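Local coordinates for protein putative acetyltransferase (PDB 4E2A) that is a putative GNAT-family acetyltransferase that probably transfers an acyl group, most likely acetyl from acetyl-CoA, at residues 54-59 against 78-83. Sequence-based numbering, arbitrary orientation.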
ATOM      1  N   ILE B  54      -7.577 -21.722   7.801  1.00 22.94           N
ATOM      2  CA  ILE B  54      -8.599 -20.805   8.244  1.00 24.72           C
ATOM      3  C   ILE B  54      -8.347 -19.417   7.649  1.00 24.72           C
ATOM      4  O   ILE B  54      -9.285 -18.747   7.234  1.00 23.97           O
ATOM      5  CB  ILE B  54      -8.721 -20.751   9.781  1.00 25.30           C
ATOM      6  CG1 ILE B  54      -9.915 -19.889  10.177  1.00 27.26           C
ATOM      7  CG2 ILE B  54      -7.479 -20.163  10.408  1.00 21.59           C
ATOM      8  CD1 ILE B  54     -10.379 -20.118  11.622  1.00 34.97           C
ATOM      9  N   ALA B  55      -7.084 -18.998   7.590  1.00 20.73           N
ATOM     10  CA  ALA B  55      -6.747 -17.732   6.949  1.00 19.86           C
ATOM     11  C   ALA B  55      -7.247 -17.707   5.493  1.00 21.86           C
ATOM     12  O   ALA B  55      -7.865 -16.730   5.058  1.00 19.34           O
ATOM     13  CB  ALA B  55      -5.257 -17.478   7.019  1.00 20.72           C
ATOM     14  N   ILE B  56      -7.035 -18.791   4.752  1.00 18.88           N
ATOM     15  CA  ILE B  56      -7.504 -18.806   3.365  1.00 21.61           C
ATOM     16  C   ILE B  56      -9.037 -18.831   3.307  1.00 21.72           C
ATOM     17  O   ILE B  56      -9.674 -18.082   2.548  1.00 18.09           O
ATOM     18  CB  ILE B  56      -6.890 -19.963   2.562  1.00 26.16           C
ATOM     19  CG1 ILE B  56      -5.402 -19.688   2.323  1.00 25.31           C
ATOM     20  CG2 ILE B  56      -7.626 -20.153   1.246  1.00 31.58           C
ATOM     21  CD1 ILE B  56      -4.637 -20.867   1.722  1.00 26.95           C
ATOM     22  N   GLN B  57      -9.637 -19.674   4.125  1.00 23.31           N
ATOM     23  CA  GLN B  57     -11.077 -19.794   4.050  1.00 20.34           C
ATOM     24  C   GLN B  57     -11.799 -18.487   4.395  1.00 22.03           C
ATOM     25  O   GLN B  57     -12.755 -18.117   3.709  1.00 19.45           O
ATOM     26  CB  GLN B  57     -11.600 -20.952   4.887  1.00 17.99           C
ATOM     27  CG  GLN B  57     -13.039 -21.270   4.496  1.00 28.67           C
ATOM     28  CD  GLN B  57     -13.644 -22.368   5.331  1.00 49.97           C
ATOM     29  OE1 GLN B  57     -14.859 -22.382   5.565  1.00 57.89           O
ATOM     30  NE2 GLN B  57     -12.808 -23.304   5.787  1.00 42.07           N
ATOM     31  N   THR B  58     -11.343 -17.788   5.435  1.00 19.12           N
ATOM     32  CA  THR B  58     -11.954 -16.513   5.809  1.00 19.63           C
ATOM     33  C   THR B  58     -11.746 -15.439   4.740  1.00 20.42           C
ATOM     34  O   THR B  58     -12.611 -14.591   4.536  1.00 20.38           O
ATOM     35  CB  THR B  58     -11.491 -16.010   7.206  1.00 20.35           C
ATOM     36  OG1 THR B  58     -10.052 -15.921   7.273  1.00 22.03           O
ATOM     37  CG2 THR B  58     -11.976 -16.970   8.293  1.00 16.43           C
ATOM     38  N   PHE B  59     -10.602 -15.481   4.051  1.00 19.02           N
ATOM     39  CA  PHE B  59     -10.327 -14.467   3.042  1.00 26.88           C
ATOM     40  C   PHE B  59     -11.272 -14.688   1.848  1.00 20.46           C
ATOM     41  O   PHE B  59     -11.863 -13.751   1.306  1.00 23.68           O
ATOM     42  CB  PHE B  59      -8.853 -14.485   2.601  1.00 20.94           C
ATOM     43  CG  PHE B  59      -8.431 -13.220   1.862  1.00 28.89           C
ATOM     44  CD1 PHE B  59      -8.577 -13.123   0.485  1.00 32.24           C
ATOM     45  CD2 PHE B  59      -7.894 -12.138   2.552  1.00 30.75           C
ATOM     46  CE1 PHE B  59      -8.192 -11.971  -0.200  1.00 25.20           C
ATOM     47  CE2 PHE B  59      -7.505 -10.976   1.875  1.00 28.27           C
ATOM     48  CZ  PHE B  59      -7.650 -10.898   0.496  1.00 23.63           C
ATOM     49  N   GLU B  78       0.905 -14.925  -1.943  1.00 29.91           N
ATOM     50  CA  GLU B  78       1.864 -13.976  -1.394  1.00 30.70           C
ATOM     51  C   GLU B  78       1.832 -13.917   0.134  1.00 30.36           C
ATOM     52  O   GLU B  78       2.873 -13.874   0.789  1.00 29.20           O
ATOM     53  CB  GLU B  78       1.632 -12.558  -1.958  1.00 34.09           C
ATOM     54  CG  GLU B  78       2.637 -11.513  -1.437  1.00 34.68           C
ATOM     55  CD  GLU B  78       2.342 -10.071  -1.896  1.00 54.12           C
ATOM     56  OE1 GLU B  78       1.269  -9.826  -2.500  1.00 39.67           O
ATOM     57  OE2 GLU B  78       3.193  -9.175  -1.656  1.00 44.71           O
ATOM     58  N   ALA B  79       0.634 -13.891   0.697  1.00 22.80           N
ATOM     59  CA  ALA B  79       0.472 -13.655   2.141  1.00 33.19           C
ATOM     60  C   ALA B  79       0.273 -14.913   2.987  1.00 21.72           C
ATOM     61  O   ALA B  79       0.541 -14.905   4.180  1.00 24.51           O
ATOM     62  CB  ALA B  79      -0.684 -12.675   2.398  1.00 21.63           C
ATOM     63  N   TYR B  80      -0.245 -15.977   2.395  1.00 21.78           N
ATOM     64  CA  TYR B  80      -0.662 -17.106   3.215  1.00 20.84           C
ATOM     65  C   TYR B  80       0.001 -18.424   2.845  1.00 21.47           C
ATOM     66  O   TYR B  80      -0.611 -19.483   2.980  1.00 27.28           O
ATOM     67  CB  TYR B  80      -2.192 -17.258   3.182  1.00 27.90           C
ATOM     68  CG  TYR B  80      -2.983 -16.146   3.876  1.00 26.23           C
ATOM     69  CD1 TYR B  80      -2.422 -15.385   4.898  1.00 26.92           C
ATOM     70  CD2 TYR B  80      -4.310 -15.886   3.523  1.00 21.12           C
ATOM     71  CE1 TYR B  80      -3.151 -14.377   5.536  1.00 24.71           C
ATOM     72  CE2 TYR B  80      -5.047 -14.879   4.158  1.00 21.82           C
ATOM     73  CZ  TYR B  80      -4.469 -14.139   5.170  1.00 29.72           C
ATOM     74  OH  TYR B  80      -5.205 -13.150   5.815  1.00 24.51           O
ATOM     75  N   THR B  81       1.240 -18.370   2.363  1.00 22.48           N
ATOM     76  CA  THR B  81       2.051 -19.591   2.199  1.00 15.92           C
ATOM     77  C   THR B  81       2.516 -20.018   3.581  1.00 20.80           C
ATOM     78  O   THR B  81       2.522 -19.198   4.521  1.00 23.60           O
ATOM     79  CB  THR B  81       3.280 -19.336   1.306  1.00 18.55           C
ATOM     80  OG1 THR B  81       4.162 -18.395   1.946  1.00 20.31           O
ATOM     81  CG2 THR B  81       2.842 -18.784  -0.042  1.00 23.82           C
ATOM     82  N   LEU B  82       2.872 -21.291   3.727  1.00 23.20           N
ATOM     83  CA  LEU B  82       3.308 -21.803   5.021  1.00 22.99           C
ATOM     84  C   LEU B  82       4.566 -21.095   5.501  1.00 28.29           C
ATOM     85  O   LEU B  82       4.748 -20.915   6.701  1.00 23.50           O
ATOM     86  CB  LEU B  82       3.574 -23.304   4.973  1.00 21.58           C
ATOM     87  CG  LEU B  82       2.368 -24.259   4.887  1.00 32.83           C
ATOM     88  CD1 LEU B  82       2.829 -25.690   4.638  1.00 26.20           C
ATOM     89  CD2 LEU B  82       1.540 -24.173   6.161  1.00 27.06           C
ATOM     90  N   SER B  83       5.437 -20.701   4.572  1.00 20.48           N
ATOM     91  CA  SER B  83       6.697 -20.058   4.964  1.00 24.54           C
ATOM     92  C   SER B  83       6.504 -18.637   5.521  1.00 18.96           C
ATOM     93  O   SER B  83       7.176 -18.243   6.478  1.00 25.33           O
ATOM     94  CB  SER B  83       7.715 -20.068   3.806  1.00 24.06           C
ATOM     95  OG  SER B  83       7.262 -19.320   2.683  1.00 30.99           O
TER
HETATM   96  O   HOH W   1      -7.913 -14.124   6.029  1.00 20.23           O
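In this GNAT fold, helix 48-63 packs against the turn that joins helix 69-79 to helix 82-90. Both lie in the helical region between the first two strands of the sheet. Tyr80 leaves the helical conformation right after helix 69-79 and is the one residue of 78-83 that touches 54-59. Its ring reaches over Ala55, whose methyl CB sits 3.8 Å from the centroid of the Tyr80 ring and only 6° off the ring normal, a CH-pi contact over one face. The CA-CB bond of Tyr80 points toward helix 48-63, and CG lies anti to the carbonyl carbon (chi1 -68°), which lays the ring over Ala55. Near the backbone, Ile56 CG1 packs 4.1 Å from Tyr80 CB, the two side chains running alongside each other in opposing directions. Phe59 CB meets the ring edge at CE2 of Tyr80, 4.1 Å away. Phe75 adds to this aromatic cluster, stacked on Phe59 and edge-to-face with Tyr80. The turn is also tied to the helix by a hydrogen bond from Gln52 NE2 to Tyr80 O. Ala55 O accepts the backbone N-H of Phe59. A water donates a hydrogen bond to Ala55 O at 2.8 Å and is also hydrogen-bonded to Tyr80 OH at 2.9 Å.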